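Local coordinates for protein Pbp related beta-lactamase (Pyrococcus abyssi, PDB 2QMI) that probably hydrolyses amide bonds as a serine peptidase of the penicillin-binding protein and beta-lactamase family, assembled into a self-compartmentalizing octamer, at residues Lys62-Leu67 against Lys187-Leu192; Ala68-Val73 against Leu78-Pro83; Val99-Leu104 against Gly169-Lys174; Phe158-Thr163 against Glu282-Gly287; Ile252-Ser257 against Glu262-Met267. All coordinates share one frame; numbering follows the deposited sequence.

Contact 1: Lys62-Leu67 against Lys187-Leu192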
# COMPACT_ATOMS: atom_id res chain seq x y z
N LYS A 62 -36.37 25.06 18.04
CA LYS A 62 -37.71 24.51 18.19
C LYS A 62 -38.55 25.20 19.27
O LYS A 62 -39.75 25.40 19.08
CB LYS A 62 -37.66 23.00 18.46
CG LYS A 62 -37.31 22.15 17.22
CD LYS A 62 -37.44 20.66 17.51
CE LYS A 62 -37.10 19.80 16.30
NZ LYS A 62 -35.68 19.95 15.85
N SER A 63 -37.93 25.57 20.39
CA SER A 63 -38.69 26.25 21.44
C SER A 63 -39.27 27.57 20.90
O SER A 63 -40.40 27.95 21.22
CB SER A 63 -37.82 26.49 22.69
OG SER A 63 -36.69 27.30 22.43
N PHE A 64 -38.49 28.26 20.07
CA PHE A 64 -38.94 29.52 19.48
C PHE A 64 -40.16 29.27 18.59
O PHE A 64 -41.16 29.97 18.68
CB PHE A 64 -37.81 30.13 18.65
CG PHE A 64 -36.69 30.68 19.46
CD1 PHE A 64 -36.58 32.05 19.68
CD2 PHE A 64 -35.74 29.83 20.02
CE1 PHE A 64 -35.53 32.57 20.43
CE2 PHE A 64 -34.69 30.34 20.77
CZ PHE A 64 -34.59 31.72 20.98
N THR A 65 -40.07 28.26 17.73
CA THR A 65 -41.17 27.91 16.85
C THR A 65 -42.43 27.62 17.66
O THR A 65 -43.53 28.02 17.28
CB THR A 65 -40.83 26.67 16.00
OG1 THR A 65 -39.75 26.99 15.10
CG2 THR A 65 -42.04 26.22 15.19
N ALA A 66 -42.27 26.90 18.78
CA ALA A 66 -43.40 26.55 19.62
C ALA A 66 -44.01 27.79 20.28
O ALA A 66 -45.22 27.87 20.46
CB ALA A 66 -42.97 25.56 20.69
N LEU A 67 -43.16 28.76 20.61
CA LEU A 67 -43.62 29.99 21.23
C LEU A 67 -44.47 30.78 20.24
O LEU A 67 -45.55 31.27 20.58
CB LEU A 67 -42.42 30.83 21.70
CG LEU A 67 -42.72 32.10 22.51
CD1 LEU A 67 -43.50 31.75 23.78
CD2 LEU A 67 -41.41 32.78 22.88
N LYS A 187 -41.93 39.20 16.41
CA LYS A 187 -42.72 38.81 17.58
C LYS A 187 -41.98 38.24 18.78
O LYS A 187 -42.59 38.05 19.85
CB LYS A 187 -43.79 37.80 17.16
CG LYS A 187 -44.62 38.22 15.96
CD LYS A 187 -45.30 39.56 16.18
CE LYS A 187 -45.99 40.04 14.91
NZ LYS A 187 -46.73 41.30 15.15
N ILE A 188 -40.68 37.98 18.65
CA ILE A 188 -39.93 37.39 19.76
C ILE A 188 -38.54 37.96 20.06
O ILE A 188 -38.28 38.39 21.18
CB ILE A 188 -39.79 35.85 19.56
CG1 ILE A 188 -41.18 35.19 19.63
CG2 ILE A 188 -38.89 35.24 20.63
CD1 ILE A 188 -41.17 33.69 19.35
N LEU A 189 -37.67 37.96 19.07
CA LEU A 189 -36.31 38.46 19.25
C LEU A 189 -36.19 39.94 19.63
O LEU A 189 -35.50 40.28 20.59
CB LEU A 189 -35.48 38.19 17.99
CG LEU A 189 -35.29 36.71 17.65
CD1 LEU A 189 -34.30 36.56 16.49
CD2 LEU A 189 -34.78 35.97 18.89
N GLU A 190 -36.86 40.82 18.88
CA GLU A 190 -36.77 42.25 19.17
C GLU A 190 -37.43 42.61 20.51
O GLU A 190 -36.84 43.31 21.32
CB GLU A 190 -37.36 43.07 18.01
CG GLU A 190 -36.61 42.82 16.70
CD GLU A 190 -37.04 43.75 15.56
OE1 GLU A 190 -38.26 43.87 15.29
OE2 GLU A 190 -36.14 44.34 14.91
N PRO A 191 -38.66 42.14 20.75
CA PRO A 191 -39.29 42.48 22.04
C PRO A 191 -38.53 41.90 23.23
O PRO A 191 -38.69 42.36 24.37
CB PRO A 191 -40.70 41.90 21.90
CG PRO A 191 -40.54 40.82 20.86
CD PRO A 191 -39.61 41.45 19.87
N LEU A 192 -37.71 40.88 22.98
CA LEU A 192 -36.93 40.25 24.05
C LEU A 192 -35.53 40.85 24.15
O LEU A 192 -34.76 40.51 25.04
CB LEU A 192 -36.84 38.74 23.81
CG LEU A 192 -37.46 37.82 24.87
CD1 LEU A 192 -38.82 38.34 25.32
CD2 LEU A 192 -37.59 36.41 24.27

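Contact 2: Ala68-Val73 against Leu78-Pro83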
# COMPACT_ATOMS: atom_id res chain seq x y z
N ALA A 68 -43.98 30.90 19.01
CA ALA A 68 -44.71 31.61 17.96
C ALA A 68 -46.11 31.01 17.84
O ALA A 68 -47.10 31.74 17.71
CB ALA A 68 -43.98 31.50 16.64
N ILE A 69 -46.17 29.68 17.88
CA ILE A 69 -47.43 28.96 17.78
C ILE A 69 -48.35 29.31 18.95
O ILE A 69 -49.55 29.47 18.76
CB ILE A 69 -47.21 27.43 17.77
CG1 ILE A 69 -46.54 27.00 16.46
CG2 ILE A 69 -48.53 26.70 17.97
CD1 ILE A 69 -47.40 27.17 15.20
N MET A 70 -47.78 29.42 20.15
CA MET A 70 -48.58 29.76 21.33
C MET A 70 -49.18 31.15 21.17
O MET A 70 -50.33 31.38 21.52
CB MET A 70 -47.71 29.75 22.60
CG MET A 70 -47.19 28.37 23.03
SD MET A 70 -48.48 27.20 23.55
CE MET A 70 -48.73 26.30 22.03
N LYS A 71 -48.39 32.07 20.64
CA LYS A 71 -48.83 33.44 20.44
C LYS A 71 -50.04 33.49 19.50
O LYS A 71 -51.09 34.02 19.85
CB LYS A 71 -47.69 34.28 19.86
CG LYS A 71 -47.93 35.78 19.97
CD LYS A 71 -46.65 36.56 19.70
CE LYS A 71 -46.87 38.05 19.86
NZ LYS A 71 -47.91 38.52 18.90
N LEU A 72 -49.87 32.90 18.32
CA LEU A 72 -50.94 32.88 17.33
C LEU A 72 -52.20 32.21 17.88
O LEU A 72 -53.31 32.57 17.50
CB LEU A 72 -50.46 32.17 16.06
CG LEU A 72 -49.29 32.85 15.34
CD1 LEU A 72 -48.78 31.94 14.22
CD2 LEU A 72 -49.73 34.20 14.79
N VAL A 73 -52.04 31.23 18.76
CA VAL A 73 -53.18 30.54 19.35
C VAL A 73 -53.89 31.48 20.34
O VAL A 73 -55.12 31.61 20.34
CB VAL A 73 -52.74 29.26 20.09
CG1 VAL A 73 -53.93 28.59 20.76
CG2 VAL A 73 -52.10 28.31 19.10
N LEU A 78 -55.37 30.44 15.44
CA LEU A 78 -55.69 29.06 15.14
C LEU A 78 -55.92 28.26 16.41
O LEU A 78 -55.92 28.82 17.51
CB LEU A 78 -54.56 28.41 14.32
CG LEU A 78 -53.41 27.64 14.98
CD1 LEU A 78 -52.61 26.94 13.89
CD2 LEU A 78 -52.52 28.55 15.79
N SER A 79 -56.12 26.96 16.26
CA SER A 79 -56.35 26.07 17.39
C SER A 79 -55.29 24.96 17.40
O SER A 79 -54.84 24.52 16.35
CB SER A 79 -57.76 25.46 17.29
OG SER A 79 -58.01 24.58 18.38
N LEU A 80 -54.90 24.52 18.59
CA LEU A 80 -53.90 23.46 18.73
C LEU A 80 -54.43 22.11 18.25
O LEU A 80 -53.66 21.21 17.95
CB LEU A 80 -53.45 23.33 20.19
CG LEU A 80 -52.72 24.51 20.83
CD1 LEU A 80 -52.43 24.19 22.29
CD2 LEU A 80 -51.42 24.81 20.07
N ASP A 81 -55.75 21.98 18.19
CA ASP A 81 -56.38 20.74 17.76
C ASP A 81 -56.70 20.70 16.26
O ASP A 81 -57.23 19.70 15.77
CB ASP A 81 -57.66 20.48 18.56
CG ASP A 81 -57.38 20.21 20.03
OD1 ASP A 81 -56.85 19.12 20.34
OD2 ASP A 81 -57.68 21.09 20.87
N ASP A 82 -56.39 21.77 15.53
CA ASP A 82 -56.66 21.82 14.09
C ASP A 82 -55.76 20.92 13.24
O ASP A 82 -54.55 20.82 13.49
CB ASP A 82 -56.51 23.25 13.55
CG ASP A 82 -57.64 24.16 13.98
OD1 ASP A 82 -58.79 23.69 14.05
OD2 ASP A 82 -57.36 25.35 14.22
N PRO A 83 -56.33 20.27 12.21
CA PRO A 83 -55.57 19.39 11.32
C PRO A 83 -54.56 20.19 10.50
O PRO A 83 -54.85 21.29 10.04
CB PRO A 83 -56.66 18.78 10.43
CG PRO A 83 -57.90 18.85 11.31
CD PRO A 83 -57.77 20.22 11.91
O HOH W 1 -57.12 29.86 19.52

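Contact 3: Val99-Leu104 against Gly169-Lys174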
# COMPACT_ATOMS: atom_id res chain seq x y z
N VAL A 99 -53.68 14.53 11.72
CA VAL A 99 -52.53 14.97 12.50
C VAL A 99 -52.81 16.44 12.84
O VAL A 99 -53.12 17.23 11.95
CB VAL A 99 -51.21 14.89 11.68
CG1 VAL A 99 -50.09 15.59 12.42
CG2 VAL A 99 -50.85 13.43 11.42
N THR A 100 -52.70 16.79 14.12
CA THR A 100 -52.98 18.16 14.55
C THR A 100 -51.72 18.95 14.90
O THR A 100 -50.63 18.38 15.01
CB THR A 100 -53.87 18.18 15.80
OG1 THR A 100 -53.14 17.63 16.90
CG2 THR A 100 -55.13 17.35 15.56
N VAL A 101 -51.88 20.26 15.08
CA VAL A 101 -50.77 21.14 15.43
C VAL A 101 -50.13 20.65 16.73
O VAL A 101 -48.93 20.80 16.95
CB VAL A 101 -51.24 22.60 15.64
CG1 VAL A 101 -50.05 23.49 16.00
CG2 VAL A 101 -51.93 23.12 14.39
N HIS A 102 -50.97 20.07 17.59
CA HIS A 102 -50.53 19.53 18.86
C HIS A 102 -49.64 18.32 18.63
O HIS A 102 -48.59 18.18 19.26
CB HIS A 102 -51.74 19.11 19.70
CG HIS A 102 -51.39 18.36 20.94
ND1 HIS A 102 -50.81 18.96 22.04
CD2 HIS A 102 -51.52 17.05 21.26
CE1 HIS A 102 -50.60 18.06 22.98
NE2 HIS A 102 -51.02 16.89 22.53
N HIS A 103 -50.07 17.44 17.73
CA HIS A 103 -49.29 16.24 17.41
C HIS A 103 -47.88 16.61 16.94
O HIS A 103 -46.90 16.02 17.39
CB HIS A 103 -49.98 15.41 16.32
CG HIS A 103 -51.29 14.81 16.73
ND1 HIS A 103 -51.48 14.21 17.96
CD2 HIS A 103 -52.47 14.71 16.08
CE1 HIS A 103 -52.72 13.76 18.04
NE2 HIS A 103 -53.34 14.04 16.91
N LEU A 104 -47.78 17.59 16.04
CA LEU A 104 -46.48 18.02 15.52
C LEU A 104 -45.59 18.59 16.63
O LEU A 104 -44.40 18.31 16.68
CB LEU A 104 -46.65 19.08 14.43
CG LEU A 104 -47.38 18.71 13.13
CD1 LEU A 104 -47.40 19.93 12.20
CD2 LEU A 104 -46.69 17.54 12.46
N GLY A 169 -43.37 25.61 10.87
CA GLY A 169 -42.85 26.86 10.34
C GLY A 169 -43.73 27.37 9.20
O GLY A 169 -43.92 28.58 9.04
N LYS A 170 -44.27 26.44 8.42
CA LYS A 170 -45.14 26.78 7.30
C LYS A 170 -46.51 27.22 7.80
O LYS A 170 -47.15 28.09 7.22
CB LYS A 170 -45.28 25.56 6.37
CG LYS A 170 -46.08 25.83 5.09
CD LYS A 170 -45.53 27.05 4.37
CE LYS A 170 -44.07 26.86 3.98
NZ LYS A 170 -43.48 28.15 3.48
N ILE A 171 -46.97 26.59 8.88
CA ILE A 171 -48.25 26.94 9.48
C ILE A 171 -48.17 28.39 9.98
O ILE A 171 -49.12 29.16 9.85
CB ILE A 171 -48.60 25.99 10.64
CG1 ILE A 171 -48.95 24.61 10.06
CG2 ILE A 171 -49.75 26.54 11.46
CD1 ILE A 171 -49.31 23.58 11.08
N ILE A 172 -47.02 28.74 10.54
CA ILE A 172 -46.81 30.09 11.05
C ILE A 172 -46.92 31.11 9.93
O ILE A 172 -47.53 32.17 10.11
CB ILE A 172 -45.43 30.20 11.73
CG1 ILE A 172 -45.47 29.46 13.07
CG2 ILE A 172 -45.02 31.66 11.87
CD1 ILE A 172 -44.15 29.43 13.82
N GLU A 173 -46.34 30.81 8.77
CA GLU A 173 -46.41 31.73 7.65
C GLU A 173 -47.84 31.79 7.12
O GLU A 173 -48.35 32.86 6.80
CB GLU A 173 -45.46 31.28 6.53
CG GLU A 173 -44.03 31.01 6.99
CD GLU A 173 -43.06 30.90 5.83
OE1 GLU A 173 -43.43 30.30 4.80
OE2 GLU A 173 -41.92 31.41 5.95
N LYS A 174 -48.48 30.63 7.03
CA LYS A 174 -49.84 30.54 6.54
C LYS A 174 -50.78 31.42 7.38
O LYS A 174 -51.61 32.14 6.84
CB LYS A 174 -50.32 29.09 6.59
CG LYS A 174 -51.81 28.91 6.28
CD LYS A 174 -52.14 29.29 4.84
CE LYS A 174 -53.63 29.24 4.58
NZ LYS A 174 -53.94 29.62 3.17

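Contact 4: Phe158-Thr163 against Glu282-Gly287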
# COMPACT_ATOMS: atom_id res chain seq x y z
N PHE A 158 -44.10 8.51 20.36
CA PHE A 158 -43.14 9.59 20.18
C PHE A 158 -42.01 9.22 19.21
O PHE A 158 -41.30 8.25 19.41
CB PHE A 158 -42.55 9.99 21.54
CG PHE A 158 -41.55 11.12 21.47
CD1 PHE A 158 -41.97 12.44 21.46
CD2 PHE A 158 -40.18 10.85 21.39
CE1 PHE A 158 -41.04 13.48 21.38
CE2 PHE A 158 -39.25 11.89 21.31
CZ PHE A 158 -39.68 13.21 21.30
N PHE A 159 -41.87 10.01 18.16
CA PHE A 159 -40.80 9.83 17.18
C PHE A 159 -40.31 11.24 16.89
O PHE A 159 -41.07 12.06 16.37
CB PHE A 159 -41.32 9.19 15.88
CG PHE A 159 -41.70 7.73 16.01
CD1 PHE A 159 -40.73 6.76 16.22
CD2 PHE A 159 -43.04 7.34 15.90
CE1 PHE A 159 -41.08 5.41 16.33
CE2 PHE A 159 -43.40 5.98 16.00
CZ PHE A 159 -42.42 5.03 16.22
N TYR A 160 -39.06 11.54 17.24
CA TYR A 160 -38.51 12.87 16.99
C TYR A 160 -38.51 13.10 15.49
O TYR A 160 -37.81 12.43 14.73
CB TYR A 160 -37.09 12.96 17.54
CG TYR A 160 -36.55 14.37 17.65
CD1 TYR A 160 -37.02 15.24 18.63
CD2 TYR A 160 -35.57 14.82 16.78
CE1 TYR A 160 -36.50 16.53 18.75
CE2 TYR A 160 -35.05 16.10 16.89
CZ TYR A 160 -35.51 16.95 17.87
OH TYR A 160 -34.98 18.21 17.98
N LEU A 161 -39.32 14.06 15.05
CA LEU A 161 -39.45 14.37 13.63
C LEU A 161 -39.13 15.83 13.31
O LEU A 161 -39.93 16.72 13.61
CB LEU A 161 -40.88 14.06 13.19
CG LEU A 161 -41.25 14.26 11.72
CD1 LEU A 161 -40.48 13.28 10.85
CD2 LEU A 161 -42.75 14.06 11.55
N ASN A 162 -37.98 16.07 12.69
CA ASN A 162 -37.59 17.44 12.33
C ASN A 162 -38.56 18.03 11.31
O ASN A 162 -38.85 19.22 11.34
CB ASN A 162 -36.18 17.47 11.76
CG ASN A 162 -35.10 17.40 12.84
OD1 ASN A 162 -35.12 18.17 13.80
ND2 ASN A 162 -34.16 16.47 12.66
N THR A 163 -39.05 17.19 10.40
CA THR A 163 -40.00 17.64 9.39
C THR A 163 -41.26 18.16 10.09
O THR A 163 -42.02 18.96 9.53
CB THR A 163 -40.36 16.49 8.42
OG1 THR A 163 -39.19 16.06 7.72
CG2 THR A 163 -41.42 16.93 7.42
N GLU A 282 -38.62 11.45 32.02
CA GLU A 282 -38.60 12.67 31.21
C GLU A 282 -39.56 12.52 30.03
O GLU A 282 -39.73 11.42 29.50
CB GLU A 282 -37.19 12.99 30.71
CG GLU A 282 -36.27 11.80 30.55
CD GLU A 282 -35.54 11.45 31.84
OE1 GLU A 282 -34.83 12.33 32.38
OE2 GLU A 282 -35.66 10.30 32.29
N GLY A 283 -40.19 13.62 29.65
CA GLY A 283 -41.13 13.60 28.54
C GLY A 283 -40.93 14.78 27.60
O GLY A 283 -39.89 15.44 27.64
N TYR A 284 -41.92 15.04 26.76
CA TYR A 284 -41.83 16.14 25.81
C TYR A 284 -43.04 17.06 25.92
O TYR A 284 -44.18 16.61 26.00
CB TYR A 284 -41.73 15.60 24.37
CG TYR A 284 -40.97 16.51 23.43
CD1 TYR A 284 -39.57 16.50 23.40
CD2 TYR A 284 -41.64 17.40 22.57
CE1 TYR A 284 -38.85 17.36 22.55
CE2 TYR A 284 -40.93 18.26 21.72
CZ TYR A 284 -39.54 18.24 21.72
OH TYR A 284 -38.83 19.09 20.90
N GLY A 285 -42.76 18.36 25.93
CA GLY A 285 -43.80 19.37 25.99
C GLY A 285 -43.86 20.01 24.62
O GLY A 285 -43.96 19.31 23.62
N TYR A 286 -43.79 21.34 24.55
CA TYR A 286 -43.82 22.01 23.25
C TYR A 286 -42.42 22.55 22.89
O TYR A 286 -42.03 23.63 23.34
CB TYR A 286 -44.84 23.15 23.25
CG TYR A 286 -46.29 22.70 23.27
CD1 TYR A 286 -46.64 21.38 22.95
CD2 TYR A 286 -47.31 23.59 23.58
CE1 TYR A 286 -47.97 20.97 22.94
CE2 TYR A 286 -48.65 23.19 23.57
CZ TYR A 286 -48.97 21.88 23.25
OH TYR A 286 -50.30 21.49 23.24
N GLY A 287 -41.68 21.79 22.08
CA GLY A 287 -40.34 22.20 21.69
C GLY A 287 -39.49 22.32 22.94
O GLY A 287 -38.60 23.17 23.03

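Contact 5: Ile252-Ser257 against Glu262-Met267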
# COMPACT_ATOMS: atom_id res chain seq x y z
N ILE A 252 -38.25 31.77 32.92
CA ILE A 252 -38.06 31.73 34.37
C ILE A 252 -39.02 32.67 35.12
O ILE A 252 -39.82 32.22 35.95
CB ILE A 252 -36.61 32.10 34.76
CG1 ILE A 252 -35.64 31.05 34.24
CG2 ILE A 252 -36.49 32.25 36.28
CD1 ILE A 252 -34.19 31.50 34.27
N GLU A 253 -38.93 33.96 34.82
CA GLU A 253 -39.76 34.97 35.46
C GLU A 253 -41.17 34.97 34.91
O GLU A 253 -41.98 35.86 35.21
CB GLU A 253 -39.13 36.35 35.27
CG GLU A 253 -37.64 36.39 35.60
CD GLU A 253 -37.03 37.77 35.39
OE1 GLU A 253 -37.27 38.37 34.31
OE2 GLU A 253 -36.31 38.24 36.29
N ARG A 254 -41.47 33.95 34.11
CA ARG A 254 -42.78 33.80 33.49
C ARG A 254 -43.33 35.16 33.07
O ARG A 254 -44.49 35.50 33.34
CB ARG A 254 -43.74 33.10 34.45
CG ARG A 254 -43.17 31.79 34.99
CD ARG A 254 -44.26 30.89 35.51
NE ARG A 254 -43.78 29.56 35.88
CZ ARG A 254 -42.95 28.81 35.15
NH1 ARG A 254 -42.48 29.25 33.98
NH2 ARG A 254 -42.63 27.60 35.57
N ASP A 255 -42.46 35.92 32.41
CA ASP A 255 -42.80 37.24 31.91
C ASP A 255 -43.79 37.09 30.74
O ASP A 255 -43.69 36.14 29.95
CB ASP A 255 -41.52 37.96 31.47
CG ASP A 255 -41.68 38.67 30.15
OD1 ASP A 255 -41.92 37.99 29.13
OD2 ASP A 255 -41.55 39.91 30.13
N GLU A 256 -44.72 38.04 30.61
CA GLU A 256 -45.74 37.97 29.57
C GLU A 256 -45.63 38.95 28.40
O GLU A 256 -46.64 39.38 27.84
CB GLU A 256 -47.12 38.09 30.23
CG GLU A 256 -47.36 37.02 31.29
CD GLU A 256 -48.65 37.20 32.06
OE1 GLU A 256 -48.81 38.26 32.71
OE2 GLU A 256 -49.50 36.27 32.02
N SER A 257 -44.41 39.29 28.01
CA SER A 257 -44.19 40.20 26.89
C SER A 257 -44.55 39.53 25.56
O SER A 257 -44.85 40.22 24.58
CB SER A 257 -42.71 40.62 26.82
OG SER A 257 -42.28 41.28 28.00
N GLU A 262 -50.20 31.32 31.16
CA GLU A 262 -50.95 30.09 30.96
C GLU A 262 -50.35 29.32 29.79
O GLU A 262 -50.39 28.09 29.75
CB GLU A 262 -52.42 30.40 30.68
CG GLU A 262 -53.22 30.95 31.87
CD GLU A 262 -52.58 32.18 32.52
OE1 GLU A 262 -52.13 33.09 31.79
OE2 GLU A 262 -52.54 32.23 33.77
N TYR A 263 -49.80 30.04 28.82
CA TYR A 263 -49.20 29.40 27.65
C TYR A 263 -47.82 28.84 27.94
O TYR A 263 -47.49 27.72 27.50
CB TYR A 263 -49.18 30.38 26.47
CG TYR A 263 -50.56 30.56 25.90
CD1 TYR A 263 -51.08 29.62 25.01
CD2 TYR A 263 -51.41 31.58 26.35
CE1 TYR A 263 -52.40 29.69 24.59
CE2 TYR A 263 -52.73 31.66 25.93
CZ TYR A 263 -53.23 30.70 25.05
OH TYR A 263 -54.53 30.74 24.64
N ILE A 264 -47.01 29.59 28.68
CA ILE A 264 -45.67 29.12 29.03
C ILE A 264 -45.81 27.78 29.74
O ILE A 264 -45.01 26.86 29.54
CB ILE A 264 -44.94 30.13 29.94
CG1 ILE A 264 -44.70 31.43 29.17
CG2 ILE A 264 -43.62 29.54 30.41
CD1 ILE A 264 -43.87 32.45 29.93
N GLU A 265 -46.84 27.66 30.57
CA GLU A 265 -47.09 26.43 31.31
C GLU A 265 -47.52 25.30 30.39
O GLU A 265 -47.29 24.13 30.69
CB GLU A 265 -48.15 26.68 32.38
CG GLU A 265 -47.56 27.28 33.64
CD GLU A 265 -48.61 27.84 34.55
OE1 GLU A 265 -49.65 27.17 34.75
OE2 GLU A 265 -48.39 28.96 35.08
N LYS A 266 -48.14 25.65 29.27
CA LYS A 266 -48.56 24.63 28.32
C LYS A 266 -47.31 24.01 27.71
O LYS A 266 -47.23 22.80 27.51
CB LYS A 266 -49.42 25.25 27.21
CG LYS A 266 -50.87 25.50 27.61
CD LYS A 266 -51.74 25.80 26.38
CE LYS A 266 -53.18 26.07 26.78
NZ LYS A 266 -53.29 27.22 27.71
N MET A 267 -46.32 24.86 27.42
CA MET A 267 -45.07 24.41 26.81
C MET A 267 -44.23 23.55 27.75
O MET A 267 -43.48 22.69 27.29
CB MET A 267 -44.25 25.63 26.36
CG MET A 267 -44.93 26.46 25.29
SD MET A 267 -44.00 27.95 24.84
CE MET A 267 -42.55 27.22 24.08

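Contact 1: Lys62-Leu67 against Lys187-Leu192
Ile-188 pushes its side chain between Phe-64 and Leu-67, which lie one turn apart on helix 61-74, and its two branches divide the work. The longer branch ends in CD1, which lies 3.7 Å from Leu-67 CD2 and also packs on the helix backbone, 3.8 Å from Phe-64 O. With CG1 anti to the carbonyl carbon (chi1 -65°) and CD1 in the extended position beyond it, this branch reaches straight at the helix. The shorter branch, CG2, touches the phenyl ring at CD1, 4.1 Å away. Leu-67 answers with CG anti to its backbone N (chi1 -174°), and its CB, CG and CD2 all lie against the same Ile-188 methyl. Leu-189 approaches the ring farther out and roughly at right angles to the phenylalanine side chain, its CD2 3.8 Å from Phe-64 CE1. Both aliphatic residues therefore meet the ring obliquely, along its CD1-CE1 side. Tyr-247 stacks on the same ring, and Met-194 touches both Phe-64 and Leu-189. On another side of the helix Lys-62, in a sequence that fits an SxxK motif, hydrogen-bonds Ser-59 and Tyr-160. All four touching residues are buried, and every side-chain pair that meets across the segments is apolar. Ile-188 and Leu-189 of helix 180-189 are thus joined to the helix that carries Lys-62 by dispersion and exclusion of water, with shape rather than polar bonding setting the fit.

Contact 2: Ala68-Val73 against Leu78-Pro83
Leu-80 lays its CD2 methyl over side chains of helix 61-74, meeting Met-70 CE at 3.6 Å and, more loosely, Ile-69 CG2 at 4.0 Å. Met-70 starts out pointing away from the loop, but bends at chi2 (-66°) and again at chi3 bring its terminal methyl back, across the leucine at about a right angle. Leu-78 packs beside Leu-72 and Val-73, its CD2 near Leu-72 CB; Val-73 CG2 neighbours both leucines, but the place of this methyl is doubtful. Polar groups meet through one water, which donates to Val-73 O (2.8 Å) and to Leu-78 O (2.6 Å). Beyond Leu-78 a type I beta turn runs from Ser-79 to Asp-82; Asp-82 OD2 accepts from Ser-79 N at 2.9 Å, approached from above the carboxylate plane. Leu-80 bonds His-102 and Asp-82 bonds Val-101 through the backbone. The chain leaving the helix is thus folded back on it by leucine methyls, while the water links two carbonyl oxygens that could not bond each other directly.

Contact 3: Val99-Leu104 against Gly169-Lys174
Ile-171 meets Val-101 and Leu-104 with a single methyl, CD1. Gly-169 comes first along helix 162-176, without a side chain to fill the interface. Lys-170 next turns its amine to Glu-173 one turn on, NZ to OE1 2.5 Å, from the syn side of the carboxylate but tilted out of its plane; Glu-137 gives the same amine a second salt bridge. Ile-171 then points at helix 101-105, its CG1 anti to the carbonyl carbon (chi1 -71°) and CD1 extended beyond. That methyl lies 4.2 Å from Val-101 CG2 and 4.3 Å from Leu-104 CD1, a light but fully buried contact. Ile-172 turns to helix 61-74 instead, and Glu-173 OE2 accepts from Tyr-180 N. Across the contact, Thr-100 is the N-cap of helix 101-105: its OG1 accepts from His-103 N at 3.2 Å and fairly straight, and only weakly from His-102 N, capping the first turn, which carries Val-101 and Leu-104. Leu-104 continues onto Leu-167 and Leu-168, and Val-101 onto Leu-168. Helix 162-176 packs on helix 101-105 through Ile-171 and on helices 61-74 and 180-189 through Ile-172, while Val-101 also reaches Ile-69 of helix 61-74.

Contact 4: Phe158-Thr163 against Glu282-Gly287
Chi1 near 180° in Phe-158 (-180°) and at -151° in Tyr-284 sends each ring out on the far side from its own backbone N, and the two swing toward one another from loop and strand. Phe-158 CE1 comes to 3.7 Å from Tyr-284 CG and equally near its CB, while CZ lies close to CD1 of the tyrosine. The rings meet obliquely, centroids 5.4 Å apart and planes at 43°. At the other end of Tyr-284, the hydroxyl reaches the edge of the Tyr-160 ring, OH to CE1 4.1 Å. Each phenol has its polar partner outside the pair: Tyr-284 OH bonds His-302 NE2, and Tyr-160 OH bonds Ser-59 and Lys-62, an arrangement consistent with the active site of serine penicillin-binding proteins. The ring of His-107 meets all three aromatic rings. Tyr-284 lies on strand 283-284, between strands 272-273 and 289-291 of the antiparallel sheet, whereas Tyr-160 precedes helix 162-176 and packs on Arg-441 of a second subunit.

Contact 5: Ile252-Ser257 against Glu262-Met267
Ile-264 fills the bend of the 252-257 loop with two methyls: CD1 sits 3.7 Å from Asp-255 O and near Arg-254 CA, and CG2 lies 3.8 Å from Arg-254 NH1. The guanidinium meets that methyl obliquely. The Arg-254 side chain leaves with CG anti to the carbonyl carbon (chi1 -53°) and runs extended to NE, which carries NH2 past Ile-264 to a salt bridge with Glu-268. Glu-265 OE2 is 4.7 Å from Arg-254 NE, close enough that some attraction is likely, though the charged atoms do not touch. At the other end of the loop two acids approach, Glu-256 OE2 and Glu-262 OE1 4.1 Å apart; Glu-256 OE2 also accepts from Lys-261 N, which may offset some of the repulsion. The bend itself is a Schellman motif closing helix 241-252, with Arg-254 as its C-prime residue at positive phi; Asp-255 N bonds Met-250 O, and Arg-254 N bonds Tyr-251 O. An Asx turn follows at once, Asp-255 OD1 accepting from Ser-257 N at 3.0 Å, above the carboxylate plane. The other oxygen, OD2, takes the Ser-257 hydroxyl on its syn lone pair at 2.6 Å, so both carboxylate oxygens are gripped by one residue. Farther in, Met-250, Tyr-251 and Val-259 pack on Ile-264.

Contacts 1 and 2 use successive parts of helix 61-74, their centres 14 Å apart, and the other contacts gather round it. Contact 3 lies nearest to contact 2, about 8 Å between centres, joined by Leu-80 O to His-102 N at 3.0 Å. The probable active site falls between contacts 1 and 4, where Lys-62 NZ lies 2.8 Å from Asn-162 OD1 and from Tyr-160 OH. Tyr-286 ties contact 4 to two others, its OH 2.8 Å from His-102 ND1 of contact 3 and its N 3.1 Å from Met-267 O of contact 5. Leu-80 of contact 2 has its side chain about 8 Å from a bound lutetium ion, and Val-101 of contact 3 about 11 Å.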